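PDB 6QBT: HTLV-2 integrase catalytic core domain from Human T-cell leukemia virus 2, which probably inserts the viral DNA copy into the host genome, this chain being the magnesium-binding catalytic core domain of the integrase part of the Pol polyprotein. Local coordinates for residues G12-Y17 against K43-C48; G35-S40 against T138-N143; E79-C84 against I89-H94; H27-T32 against L65-D70; N117-D122 against I132-W137. All coordinates share one frame; numbering follows the deposited sequence.

How the contacts relate
All five contacts lie in one RNase H-like integrase core, a five-stranded mixed sheet with helices packed on it. Contacts 1 and 4 alternate along the chain, centres about 13 Å apart, and meet at the magnesium ion, which takes D13 from one and D70 from the other. Contact 3 follows contact 4, centres about 10 Å apart, where strand 90-92 borders strand 66-68. Contact 2 ties the other outer strand, 37-42, to helix 128-142. Contact 5 is nested inside the loop that contact 2 closes and uses the same helix, centres about 12 Å apart. Contacts 1 to 4 all reach this sheet, while contact 5 joins two helices beside it.

Contact 1: G12-Y17 against K43-C48; sequences GDVTHY and KKETSC. With MG (magnesium ion), chain B.
At the edge of the H16 imidazole, near the ring plane, lies OE2 of E45. Ring and carboxylate planes are turned 48° apart. NE2 of H16 gives a hydrogen bond to OE2 of E45, 2.9 Å long. The bond is bent, with an N-H...O angle of 141°. It uses the syn side of the carboxylate, from a direction tilted out of the carboxylate plane. The other oxygen, OE1 of E45, rests 3.5 Å from CG1 of V14. E45 thus spans a polar and an apolar neighbour on the same strand. Its CG sits between the backbone N and the carbonyl carbon (chi1 59°), and the chain then runs out extended to reach them. D13, next to V14, binds the magnesium ion through OD1 at 2.2 Å, and D70 supplies a second ligand. This His-carboxylate hydrogen bond thus lies beside the metal-binding strand of the RNase H-like core. It joins strand 9-19 to the loop before helix 47-61. V14 also packs on C25 and H27 of strand 22-31, while D13 and T15 touch helix 104-122.

Contact 2: G35-S40 against T138-N143; sequences GAVSVS and TLNQLN
The start of strand 37-42 faces the last turns of helix 128-142, and the backbones come closest at A36 and N140, whose CA atoms are 5.9 Å apart. The last part of the helix has a wider pi-type turn, where O of T138 accepts from the backbone N of both L142 and N143. N140 points toward the strand and lays its side-chain amide against the backbone of V37. The amide grips that residue twice. N of V37 donates to OD1 of N140 at 2.8 Å, on a lone pair in the carbonyl plane. ND2 of N140 donates to O of V37 at 2.7 Å, almost straight at 175°. That acceptor lies close to the plane of the N140 amide. With CG anti to the carbonyl carbon (chi1 -77°), the amide group reaches both backbone atoms. Beside it, CG2 of V37 meets CD2 of L139 at 3.7 Å, the two side chains crossing at about a right angle. The amide pairs with this outer strand much as a neighbouring strand's backbone would, and so docks helix 128-142 on the sheet of the RNase H-like core. The paired bonds fix the rotation of the buried amide and satisfy N and O of V37.

Contact 3: E79-C84 against I89-H94; sequences EFQEFC and IKHSTH
F80 turns the edge of its ring to the face of H91, a T-shaped pair with planes 76° apart and centroids separated by 5.3 Å. The nearest atom is CE2 of F80. It lies 3.8 Å from CE1 of H91, above the rim of the imidazole rather than its centre. Q81 comes to the same imidazole at its edge, with its amide nearly coplanar with the ring, 12° apart. Its chain bends at chi2 (-54°) to bring the amide there. ND1 of H91 gives a weak hydrogen bond to OE1 of Q81, 3.3 Å long. The stronger polar partner of H91 is T69, bonded to NE2. H91 is held mainly at NE2, with a weak bond at ND1 and F80 against one face. Farther along, where the strand begins, N of I89 donates to O of C84 at 2.9 Å, in a nearly straight bond. CB of C84 and CB of I89 pack 4.3 Å apart, and CD1 of I89 approaches the F83 ring obliquely. F83 and I89 also touch L142 of the second subunit. Parallel strands 66-68 and 90-92, joined through helix 78-86, form a beta-alpha-beta crossover of the RNase H-like fold, and this contact is its returning half, from helix to strand.

Contact 4: H27-T32 against L65-D70; sequences HVWVDT and LHINTD. With MG (magnesium ion), chain B.
In the central sheet of this RNase H-like integrase core, W29 bridges strands 22-31 and 66-68 over strand 9-19, which lies between them. The two backbones are far apart, with CA of W29 and CA of I67 separated by 9.0 Å. The indole spans the gap. Its CG is anti to the carbonyl carbon (chi1 -70°), which sends the six-membered ring across toward I67 and T69. CZ3 of W29 meets CG2 of I67 at 3.7 Å. The neighbouring ring atom, CH2 of W29, meets CG2 of T69 at the same distance, 3.7 Å. Both methyl groups approach the ring obliquely. Helix 47-61 covers the group, with A57 against W29 and F54 against I67. T69 presents its methyl to the indole and keeps its hydroxyl for polar partners. Besides its bond to H91, OG1 of T69 donates to O of D70 at 3.0 Å. The next side chain, D70, turns to the metal site shared with D13, where its OD2 binds the magnesium ion at 2.0 Å.

Contact 5: N117-D122 against I132-W137; sequences NKYLLD and INKALW
Two helices of the RNase H-like core, 104-122 and 128-142, pack here through the ring of Y119. The close side is the face of that ring. CB of K134 sits over its centre, 3.9 Å from the centroid and only 7° off the ring normal, a clear CH-pi contact. The K134 chain then bends at chi3 (-70°), and its CE comes to 4.0 Å from CD1 of Y119. Beyond CB, the helix backbone itself borders the ring: CE2 of Y119 is 3.7 Å from O of K134, and CD2 of Y119 is 3.8 Å from N of A135. The methyl of A135 is a looser neighbour, with its CB 4.5 Å from CD2 of Y119. The backbones are nearest at Y119 and A135. The phenol hydroxyl looks further along the second helix and bonds to OG1 of T138, which also bonds to O of K134. L55 of the third subunit packs on both Y119 and K134.

The polar side is joined more loosely. The ammonium group of K134 makes its link to the other helix indirectly, through a single water. That water accepts from NZ of K134 at 2.9 Å and donates to O of Y119 at 2.8 Å.

Contact 1: G12-Y17 against K43-C48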
# COMPACT_ATOMS: atom_id res chain seq x y z
N GLY A 12 -8.27 18.29 9.90
CA GLY A 12 -6.82 18.24 9.66
C GLY A 12 -6.11 19.33 10.43
O GLY A 12 -6.63 20.43 10.56
N ASP A 13 -4.95 18.99 10.99
CA ASP A 13 -4.02 19.95 11.58
C ASP A 13 -2.62 19.35 11.51
O ASP A 13 -2.43 18.15 11.27
CB ASP A 13 -4.42 20.27 13.03
CG ASP A 13 -3.73 21.53 13.60
OD1 ASP A 13 -3.13 22.37 12.88
OD2 ASP A 13 -3.78 21.71 14.81
N VAL A 14 -1.62 20.21 11.71
CA VAL A 14 -0.28 19.76 11.90
C VAL A 14 0.02 19.83 13.40
O VAL A 14 -0.23 20.84 14.03
CB VAL A 14 0.68 20.61 11.06
CG1 VAL A 14 2.12 20.31 11.44
CG2 VAL A 14 0.47 20.33 9.57
N THR A 15 0.56 18.74 13.96
CA THR A 15 1.07 18.76 15.33
C THR A 15 2.57 18.48 15.31
O THR A 15 3.08 17.98 14.33
CB THR A 15 0.31 17.79 16.27
OG1 THR A 15 0.81 17.95 17.60
CG2 THR A 15 0.49 16.34 15.86
N HIS A 16 3.27 18.80 16.39
CA HIS A 16 4.71 18.78 16.39
C HIS A 16 5.19 17.68 17.30
O HIS A 16 4.51 17.35 18.25
CB HIS A 16 5.25 20.14 16.74
CG HIS A 16 4.94 21.18 15.70
ND1 HIS A 16 3.77 21.91 15.70
CD2 HIS A 16 5.61 21.55 14.59
CE1 HIS A 16 3.74 22.71 14.65
NE2 HIS A 16 4.85 22.51 13.95
N TYR A 17 6.30 17.03 16.92
CA TYR A 17 6.86 15.90 17.68
C TYR A 17 8.39 15.97 17.67
O TYR A 17 9.00 15.80 16.63
CB TYR A 17 6.40 14.57 17.12
CG TYR A 17 6.85 13.42 17.99
CD1 TYR A 17 6.17 13.12 19.17
CD2 TYR A 17 7.98 12.68 17.67
CE1 TYR A 17 6.59 12.08 19.99
CE2 TYR A 17 8.41 11.63 18.48
CZ TYR A 17 7.71 11.33 19.64
OH TYR A 17 8.12 10.31 20.44
N LYS A 43 9.37 16.90 7.75
CA LYS A 43 10.30 17.83 8.38
C LYS A 43 9.75 19.27 8.45
O LYS A 43 10.20 20.10 9.26
CB LYS A 43 11.65 17.78 7.65
CG LYS A 43 12.42 16.48 7.85
CD LYS A 43 13.58 16.36 6.85
CE LYS A 43 14.44 15.13 7.10
NZ LYS A 43 15.08 15.10 8.46
N LYS A 44 8.77 19.54 7.59
CA LYS A 44 8.26 20.88 7.37
C LYS A 44 6.76 20.84 7.18
O LYS A 44 6.20 19.78 7.03
CB LYS A 44 8.86 21.46 6.08
CG LYS A 44 10.37 21.30 5.92
CD LYS A 44 10.85 22.04 4.69
CE LYS A 44 11.04 23.51 5.04
NZ LYS A 44 10.70 24.44 3.93
N GLU A 45 6.14 22.00 7.17
CA GLU A 45 4.72 22.14 6.91
C GLU A 45 4.40 23.22 5.85
O GLU A 45 3.42 23.93 5.99
CB GLU A 45 3.95 22.39 8.21
CG GLU A 45 4.36 23.61 9.00
CD GLU A 45 3.60 23.68 10.32
OE1 GLU A 45 2.35 23.62 10.31
OE2 GLU A 45 4.25 23.76 11.38
N THR A 46 5.19 23.28 4.77
CA THR A 46 4.88 24.15 3.62
C THR A 46 3.85 23.43 2.73
O THR A 46 3.48 22.28 3.00
CB THR A 46 6.14 24.55 2.82
OG1 THR A 46 6.59 23.45 2.02
CG2 THR A 46 7.28 24.97 3.76
N SER A 47 3.37 24.12 1.70
CA SER A 47 2.27 23.61 0.84
C SER A 47 2.62 22.31 0.08
O SER A 47 1.78 21.42 -0.13
CB SER A 47 1.85 24.68 -0.15
OG SER A 47 2.87 24.86 -1.11
N CYS A 48 3.98 22.15 -0.15
CA CYS A 48 4.45 21.00 -0.90
C CYS A 48 4.34 19.67 -0.09
O CYS A 48 3.74 18.69 -0.56
CB CYS A 48 5.90 21.28 -1.36
SG CYS A 48 6.81 19.77 -1.75
MG MG B . -2.01 24.25 13.14

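Contact 2: G35-S40 against T138-N143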
# COMPACT_ATOMS: atom_id res chain seq x y z
N GLY A 35 -13.64 8.07 12.74
CA GLY A 35 -12.44 8.29 13.54
C GLY A 35 -11.16 7.80 12.89
O GLY A 35 -10.11 7.88 13.51
N ALA A 36 -11.24 7.31 11.65
CA ALA A 36 -10.07 6.80 10.96
C ALA A 36 -9.05 7.90 10.66
O ALA A 36 -9.42 9.04 10.39
CB ALA A 36 -10.47 6.09 9.66
N VAL A 37 -7.77 7.52 10.70
CA VAL A 37 -6.68 8.47 10.76
C VAL A 37 -5.69 8.28 9.65
O VAL A 37 -5.36 7.15 9.33
CB VAL A 37 -5.83 8.27 12.05
CG1 VAL A 37 -4.89 9.43 12.26
CG2 VAL A 37 -6.75 8.13 13.25
N SER A 38 -5.14 9.39 9.17
CA SER A 38 -3.85 9.41 8.47
C SER A 38 -2.86 10.33 9.18
O SER A 38 -3.23 11.41 9.64
CB SER A 38 -4.02 9.92 7.06
OG SER A 38 -2.78 9.88 6.37
N VAL A 39 -1.60 9.93 9.23
CA VAL A 39 -0.57 10.80 9.74
C VAL A 39 0.64 10.64 8.87
O VAL A 39 0.99 9.51 8.56
CB VAL A 39 -0.23 10.50 11.24
CG1 VAL A 39 -0.23 9.02 11.53
CG2 VAL A 39 1.12 11.11 11.66
N SER A 40 1.27 11.76 8.51
CA SER A 40 2.51 11.76 7.78
C SER A 40 3.52 12.54 8.56
O SER A 40 3.24 13.68 8.97
CB SER A 40 2.33 12.45 6.44
OG SER A 40 1.38 11.76 5.68
N THR A 138 -1.68 0.40 13.81
CA THR A 138 -2.22 -0.08 15.07
C THR A 138 -3.50 0.69 15.45
O THR A 138 -4.51 0.08 15.81
CB THR A 138 -1.17 0.01 16.22
OG1 THR A 138 -0.05 -0.84 15.94
CG2 THR A 138 -1.79 -0.42 17.58
N LEU A 139 -3.47 2.01 15.36
CA LEU A 139 -4.65 2.77 15.75
C LEU A 139 -5.86 2.47 14.83
O LEU A 139 -6.97 2.28 15.33
CB LEU A 139 -4.34 4.27 15.76
CG LEU A 139 -5.48 5.22 16.17
CD1 LEU A 139 -6.03 4.91 17.55
CD2 LEU A 139 -4.97 6.65 16.12
N ASN A 140 -5.64 2.43 13.52
CA ASN A 140 -6.74 2.23 12.56
C ASN A 140 -7.28 0.81 12.60
O ASN A 140 -8.50 0.63 12.63
CB ASN A 140 -6.36 2.60 11.12
CG ASN A 140 -6.34 4.10 10.88
OD1 ASN A 140 -7.18 4.86 11.41
ND2 ASN A 140 -5.41 4.56 10.03
N GLN A 141 -6.39 -0.18 12.66
CA GLN A 141 -6.81 -1.57 12.44
C GLN A 141 -6.91 -2.46 13.64
O GLN A 141 -7.64 -3.47 13.58
CB GLN A 141 -5.85 -2.27 11.48
CG GLN A 141 -6.13 -1.96 10.04
CD GLN A 141 -5.41 -2.96 9.18
OE1 GLN A 141 -4.17 -3.04 9.22
NE2 GLN A 141 -6.18 -3.81 8.45
N LEU A 142 -6.15 -2.15 14.69
CA LEU A 142 -6.10 -3.00 15.86
C LEU A 142 -7.01 -2.51 16.99
O LEU A 142 -7.76 -3.29 17.61
CB LEU A 142 -4.65 -3.14 16.37
CG LEU A 142 -3.76 -4.15 15.64
CD1 LEU A 142 -4.22 -5.57 15.82
CD2 LEU A 142 -3.68 -3.82 14.16
N ASN A 143 -6.94 -1.22 17.25
CA ASN A 143 -7.68 -0.61 18.33
C ASN A 143 -9.22 -0.77 18.17
O ASN A 143 -9.81 -0.36 17.15
CB ASN A 143 -7.31 0.86 18.37
CG ASN A 143 -7.55 1.46 19.69
OD1 ASN A 143 -6.61 1.60 20.48
ND2 ASN A 143 -8.81 1.79 19.98

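Contact 3: E79-C84 against I89-H94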
# COMPACT_ATOMS: atom_id res chain seq x y z
N GLU A 79 -1.61 27.39 -3.39
CA GLU A 79 -1.38 26.01 -3.86
C GLU A 79 -2.42 25.05 -3.28
O GLU A 79 -3.00 24.26 -4.02
CB GLU A 79 0.02 25.49 -3.50
CG GLU A 79 1.16 26.10 -4.30
CD GLU A 79 1.61 27.48 -3.83
OE1 GLU A 79 0.92 28.11 -2.98
OE2 GLU A 79 2.66 27.94 -4.32
N PHE A 80 -2.65 25.10 -1.96
CA PHE A 80 -3.65 24.23 -1.32
C PHE A 80 -5.09 24.59 -1.73
O PHE A 80 -5.89 23.69 -1.97
CB PHE A 80 -3.50 24.19 0.20
CG PHE A 80 -4.30 23.10 0.89
CD1 PHE A 80 -3.82 21.80 0.96
CD2 PHE A 80 -5.53 23.38 1.47
CE1 PHE A 80 -4.56 20.79 1.61
CE2 PHE A 80 -6.28 22.39 2.10
CZ PHE A 80 -5.79 21.08 2.17
N GLN A 81 -5.43 25.88 -1.85
CA GLN A 81 -6.77 26.23 -2.33
C GLN A 81 -6.99 25.78 -3.77
O GLN A 81 -8.05 25.27 -4.11
CB GLN A 81 -7.08 27.73 -2.20
CG GLN A 81 -6.97 28.34 -0.80
CD GLN A 81 -7.79 27.64 0.29
OE1 GLN A 81 -8.90 27.14 0.06
NE2 GLN A 81 -7.23 27.61 1.50
N GLU A 82 -5.99 25.96 -4.63
CA GLU A 82 -6.11 25.50 -6.02
C GLU A 82 -6.32 23.99 -6.11
O GLU A 82 -7.11 23.51 -6.92
CB GLU A 82 -4.91 25.93 -6.86
CG GLU A 82 -5.00 27.38 -7.32
CD GLU A 82 -3.71 27.91 -7.95
OE1 GLU A 82 -2.75 27.14 -8.15
OE2 GLU A 82 -3.66 29.13 -8.24
N PHE A 83 -5.60 23.24 -5.27
CA PHE A 83 -5.72 21.80 -5.21
C PHE A 83 -7.15 21.43 -4.84
O PHE A 83 -7.81 20.68 -5.55
CB PHE A 83 -4.69 21.23 -4.21
CG PHE A 83 -4.74 19.74 -4.07
CD1 PHE A 83 -5.64 19.13 -3.19
CD2 PHE A 83 -3.87 18.93 -4.81
CE1 PHE A 83 -5.68 17.75 -3.07
CE2 PHE A 83 -3.91 17.55 -4.68
CZ PHE A 83 -4.82 16.96 -3.82
N CYS A 84 -7.66 22.02 -3.78
CA CYS A 84 -9.03 21.71 -3.33
C CYS A 84 -10.10 22.11 -4.35
O CYS A 84 -11.03 21.35 -4.60
CB CYS A 84 -9.31 22.34 -1.96
SG CYS A 84 -8.35 21.53 -0.65
N ILE A 89 -13.05 19.55 -3.52
CA ILE A 89 -13.03 19.28 -2.10
C ILE A 89 -13.37 20.60 -1.41
O ILE A 89 -12.64 21.60 -1.55
CB ILE A 89 -11.64 18.77 -1.65
CG1 ILE A 89 -11.28 17.46 -2.37
CG2 ILE A 89 -11.64 18.53 -0.15
CD1 ILE A 89 -9.82 17.06 -2.28
N LYS A 90 -14.50 20.62 -0.69
CA LYS A 90 -14.91 21.81 0.08
C LYS A 90 -13.94 21.98 1.25
O LYS A 90 -13.58 21.00 1.92
CB LYS A 90 -16.35 21.63 0.59
CG LYS A 90 -16.87 22.70 1.52
CD LYS A 90 -18.38 22.60 1.66
CE LYS A 90 -18.94 23.60 2.68
NZ LYS A 90 -18.68 25.01 2.30
N HIS A 91 -13.50 23.21 1.47
CA HIS A 91 -12.53 23.53 2.51
C HIS A 91 -13.07 24.66 3.35
O HIS A 91 -13.30 25.74 2.84
CB HIS A 91 -11.20 23.95 1.89
CG HIS A 91 -10.14 24.22 2.90
ND1 HIS A 91 -9.10 25.08 2.66
CD2 HIS A 91 -9.96 23.74 4.16
CE1 HIS A 91 -8.32 25.11 3.73
NE2 HIS A 91 -8.82 24.32 4.65
N SER A 92 -13.26 24.41 4.63
CA SER A 92 -13.68 25.44 5.56
C SER A 92 -12.67 25.47 6.68
O SER A 92 -11.86 24.56 6.81
CB SER A 92 -15.08 25.12 6.09
OG SER A 92 -15.12 23.80 6.62
N THR A 93 -12.73 26.52 7.50
CA THR A 93 -11.75 26.74 8.59
C THR A 93 -12.45 27.09 9.93
O THR A 93 -12.16 28.10 10.53
CB THR A 93 -10.67 27.81 8.21
OG1 THR A 93 -11.31 29.01 7.79
CG2 THR A 93 -9.75 27.33 7.07
N HIS A 94 -13.35 26.22 10.38
CA HIS A 94 -14.03 26.38 11.68
C HIS A 94 -13.18 25.86 12.84
O HIS A 94 -13.37 26.30 13.98
CB HIS A 94 -15.38 25.66 11.68
CG HIS A 94 -16.31 26.09 10.58
ND1 HIS A 94 -16.76 25.23 9.60
CD2 HIS A 94 -16.88 27.29 10.31
CE1 HIS A 94 -17.57 25.88 8.78
NE2 HIS A 94 -17.65 27.13 9.18

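Contact 4: H27-T32 against L65-D70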
# COMPACT_ATOMS: atom_id res chain seq x y z
N HIS A 27 1.54 15.68 10.07
CA HIS A 27 0.35 16.11 9.38
C HIS A 27 -0.70 15.00 9.60
O HIS A 27 -0.49 13.84 9.17
CB HIS A 27 0.61 16.24 7.90
CG HIS A 27 1.52 17.35 7.52
ND1 HIS A 27 2.88 17.32 7.77
CD2 HIS A 27 1.29 18.49 6.82
CE1 HIS A 27 3.43 18.42 7.28
NE2 HIS A 27 2.49 19.15 6.71
N VAL A 28 -1.81 15.38 10.23
CA VAL A 28 -2.79 14.45 10.76
C VAL A 28 -4.15 14.76 10.12
O VAL A 28 -4.62 15.88 10.16
CB VAL A 28 -2.90 14.61 12.30
CG1 VAL A 28 -4.04 13.78 12.88
CG2 VAL A 28 -1.57 14.28 12.97
N TRP A 29 -4.79 13.76 9.54
CA TRP A 29 -6.16 13.92 9.04
C TRP A 29 -7.00 12.87 9.71
O TRP A 29 -6.56 11.72 9.84
CB TRP A 29 -6.24 13.69 7.52
CG TRP A 29 -5.59 14.77 6.78
CD1 TRP A 29 -4.30 14.79 6.28
CD2 TRP A 29 -6.17 16.01 6.45
NE1 TRP A 29 -4.07 15.97 5.64
CE2 TRP A 29 -5.19 16.75 5.73
CE3 TRP A 29 -7.42 16.59 6.70
CZ2 TRP A 29 -5.44 18.05 5.27
CZ3 TRP A 29 -7.66 17.86 6.22
CH2 TRP A 29 -6.68 18.58 5.51
N VAL A 30 -8.21 13.24 10.12
CA VAL A 30 -9.08 12.28 10.78
C VAL A 30 -10.52 12.44 10.31
O VAL A 30 -11.03 13.56 10.21
CB VAL A 30 -8.88 12.30 12.32
CG1 VAL A 30 -8.91 13.70 12.84
CG2 VAL A 30 -9.88 11.42 13.04
N ASP A 31 -11.15 11.31 9.98
CA ASP A 31 -12.51 11.31 9.55
C ASP A 31 -13.41 11.51 10.76
O ASP A 31 -13.26 10.81 11.75
CB ASP A 31 -12.83 10.00 8.88
CG ASP A 31 -14.17 10.01 8.22
OD1 ASP A 31 -15.18 9.85 8.91
OD2 ASP A 31 -14.19 10.22 7.00
N THR A 32 -14.33 12.46 10.66
CA THR A 32 -15.20 12.84 11.79
C THR A 32 -16.28 11.80 12.07
O THR A 32 -16.91 11.88 13.10
CB THR A 32 -15.91 14.19 11.57
OG1 THR A 32 -16.63 14.15 10.33
CG2 THR A 32 -14.93 15.34 11.50
N LEU A 65 -15.32 14.56 0.86
CA LEU A 65 -16.13 15.63 0.28
C LEU A 65 -15.75 17.01 0.84
O LEU A 65 -15.73 17.99 0.12
CB LEU A 65 -17.62 15.38 0.54
CG LEU A 65 -18.21 14.09 -0.05
CD1 LEU A 65 -19.64 13.91 0.46
CD2 LEU A 65 -18.17 14.07 -1.59
N HIS A 66 -15.43 17.06 2.13
CA HIS A 66 -15.30 18.30 2.87
C HIS A 66 -14.17 18.12 3.87
O HIS A 66 -14.12 17.12 4.59
CB HIS A 66 -16.64 18.58 3.60
CG HIS A 66 -16.71 19.90 4.32
ND1 HIS A 66 -17.88 20.36 4.88
CD2 HIS A 66 -15.77 20.83 4.60
CE1 HIS A 66 -17.66 21.53 5.46
NE2 HIS A 66 -16.39 21.84 5.30
N ILE A 67 -13.24 19.07 3.89
CA ILE A 67 -12.20 19.17 4.92
C ILE A 67 -12.29 20.47 5.74
O ILE A 67 -12.61 21.53 5.20
CB ILE A 67 -10.79 19.01 4.34
CG1 ILE A 67 -10.58 19.99 3.18
CG2 ILE A 67 -10.58 17.58 3.89
CD1 ILE A 67 -9.14 20.35 2.91
N ASN A 68 -12.04 20.36 7.04
CA ASN A 68 -11.96 21.52 7.93
C ASN A 68 -10.61 21.55 8.59
O ASN A 68 -10.17 20.56 9.17
CB ASN A 68 -13.06 21.49 8.99
CG ASN A 68 -13.20 22.82 9.70
OD1 ASN A 68 -13.99 23.69 9.30
ND2 ASN A 68 -12.38 23.01 10.73
N THR A 69 -9.95 22.70 8.49
CA THR A 69 -8.62 22.94 9.04
C THR A 69 -8.59 24.21 9.92
O THR A 69 -9.59 24.92 10.04
CB THR A 69 -7.60 23.09 7.89
OG1 THR A 69 -7.84 24.30 7.14
CG2 THR A 69 -7.67 21.89 6.94
N ASP A 70 -7.44 24.48 10.53
CA ASP A 70 -7.16 25.79 11.16
C ASP A 70 -6.74 26.77 10.06
O ASP A 70 -6.70 26.41 8.88
CB ASP A 70 -6.13 25.70 12.34
CG ASP A 70 -4.71 25.25 11.92
OD1 ASP A 70 -4.35 25.24 10.71
OD2 ASP A 70 -3.92 24.90 12.83
MG MG B . -2.01 24.25 13.14

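Contact 5: N117-D122 against I132-W137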
# COMPACT_ATOMS: atom_id res chain seq x y z
N ASN A 117 5.42 6.74 21.04
CA ASN A 117 6.37 6.58 22.16
C ASN A 117 6.56 5.13 22.58
O ASN A 117 7.69 4.70 22.85
CB ASN A 117 5.93 7.40 23.38
CG ASN A 117 6.03 8.89 23.14
OD1 ASN A 117 6.77 9.36 22.27
ND2 ASN A 117 5.29 9.65 23.91
N LYS A 118 5.48 4.37 22.63
CA LYS A 118 5.56 2.98 23.03
C LYS A 118 6.40 2.20 22.02
O LYS A 118 7.30 1.46 22.39
CB LYS A 118 4.17 2.40 23.14
CG LYS A 118 4.14 0.99 23.73
CD LYS A 118 3.26 0.05 22.88
CE LYS A 118 3.44 -1.42 23.26
NZ LYS A 118 3.25 -2.27 22.04
N TYR A 119 6.13 2.40 20.72
CA TYR A 119 6.91 1.72 19.69
C TYR A 119 8.40 2.15 19.65
O TYR A 119 9.27 1.33 19.33
CB TYR A 119 6.25 1.86 18.30
CG TYR A 119 5.04 0.96 18.12
CD1 TYR A 119 5.17 -0.44 18.20
CD2 TYR A 119 3.78 1.49 17.88
CE1 TYR A 119 4.07 -1.27 18.05
CE2 TYR A 119 2.67 0.67 17.73
CZ TYR A 119 2.82 -0.71 17.82
OH TYR A 119 1.70 -1.49 17.67
N LEU A 120 8.69 3.41 19.98
CA LEU A 120 10.10 3.84 20.04
C LEU A 120 10.85 3.09 21.12
O LEU A 120 11.92 2.59 20.87
CB LEU A 120 10.23 5.35 20.22
CG LEU A 120 9.79 6.15 18.98
CD1 LEU A 120 9.63 7.61 19.36
CD2 LEU A 120 10.76 6.01 17.82
N LEU A 121 10.25 2.97 22.30
CA LEU A 121 10.86 2.23 23.42
C LEU A 121 10.96 0.70 23.23
O LEU A 121 11.91 0.08 23.71
CB LEU A 121 10.13 2.53 24.73
CG LEU A 121 10.15 4.01 25.16
CD1 LEU A 121 9.21 4.19 26.34
CD2 LEU A 121 11.56 4.52 25.47
N ASP A 122 9.97 0.10 22.56
CA ASP A 122 10.00 -1.33 22.21
C ASP A 122 11.13 -1.67 21.23
O ASP A 122 11.67 -2.78 21.26
CB ASP A 122 8.67 -1.77 21.55
CG ASP A 122 7.46 -1.77 22.51
OD1 ASP A 122 7.61 -1.64 23.75
OD2 ASP A 122 6.31 -1.90 21.98
N ILE A 132 6.08 5.50 13.66
CA ILE A 132 4.96 6.26 13.12
C ILE A 132 4.07 5.29 12.37
O ILE A 132 2.86 5.27 12.57
CB ILE A 132 5.46 7.35 12.10
CG1 ILE A 132 6.37 8.41 12.78
CG2 ILE A 132 4.32 8.00 11.32
CD1 ILE A 132 5.64 9.55 13.45
N ASN A 133 4.67 4.47 11.51
CA ASN A 133 3.89 3.56 10.66
C ASN A 133 3.10 2.57 11.52
O ASN A 133 1.88 2.40 11.36
CB ASN A 133 4.79 2.81 9.67
CG ASN A 133 4.02 2.28 8.50
OD1 ASN A 133 3.25 3.00 7.88
ND2 ASN A 133 4.18 1.02 8.21
N LYS A 134 3.79 1.96 12.47
CA LYS A 134 3.15 0.98 13.33
C LYS A 134 2.11 1.65 14.24
O LYS A 134 1.06 1.08 14.48
CB LYS A 134 4.19 0.23 14.13
CG LYS A 134 5.06 -0.63 13.24
CD LYS A 134 6.07 -1.40 14.09
CE LYS A 134 7.13 -0.48 14.68
NZ LYS A 134 8.25 -1.27 15.23
N ALA A 135 2.37 2.88 14.68
CA ALA A 135 1.35 3.65 15.41
C ALA A 135 0.10 3.83 14.56
O ALA A 135 -1.01 3.55 15.03
CB ALA A 135 1.88 5.00 15.88
N LEU A 136 0.31 4.29 13.33
CA LEU A 136 -0.78 4.53 12.39
C LEU A 136 -1.67 3.29 12.13
O LEU A 136 -2.90 3.32 12.29
CB LEU A 136 -0.19 5.10 11.09
CG LEU A 136 -1.07 5.19 9.84
CD1 LEU A 136 -2.23 6.10 10.15
CD2 LEU A 136 -0.28 5.66 8.62
N TRP A 137 -1.04 2.19 11.75
CA TRP A 137 -1.77 0.97 11.45
C TRP A 137 -2.39 0.34 12.69
O TRP A 137 -3.53 -0.17 12.64
CB TRP A 137 -0.89 -0.01 10.67
CG TRP A 137 -0.71 0.44 9.28
CD1 TRP A 137 0.29 1.22 8.79
CD2 TRP A 137 -1.59 0.19 8.20
NE1 TRP A 137 0.10 1.45 7.44
CE2 TRP A 137 -1.06 0.84 7.05
CE3 TRP A 137 -2.78 -0.52 8.08
CZ2 TRP A 137 -1.68 0.80 5.81
CZ3 TRP A 137 -3.40 -0.56 6.86
CH2 TRP A 137 -2.84 0.09 5.72
O HOH W 1 9.24 1.11 16.57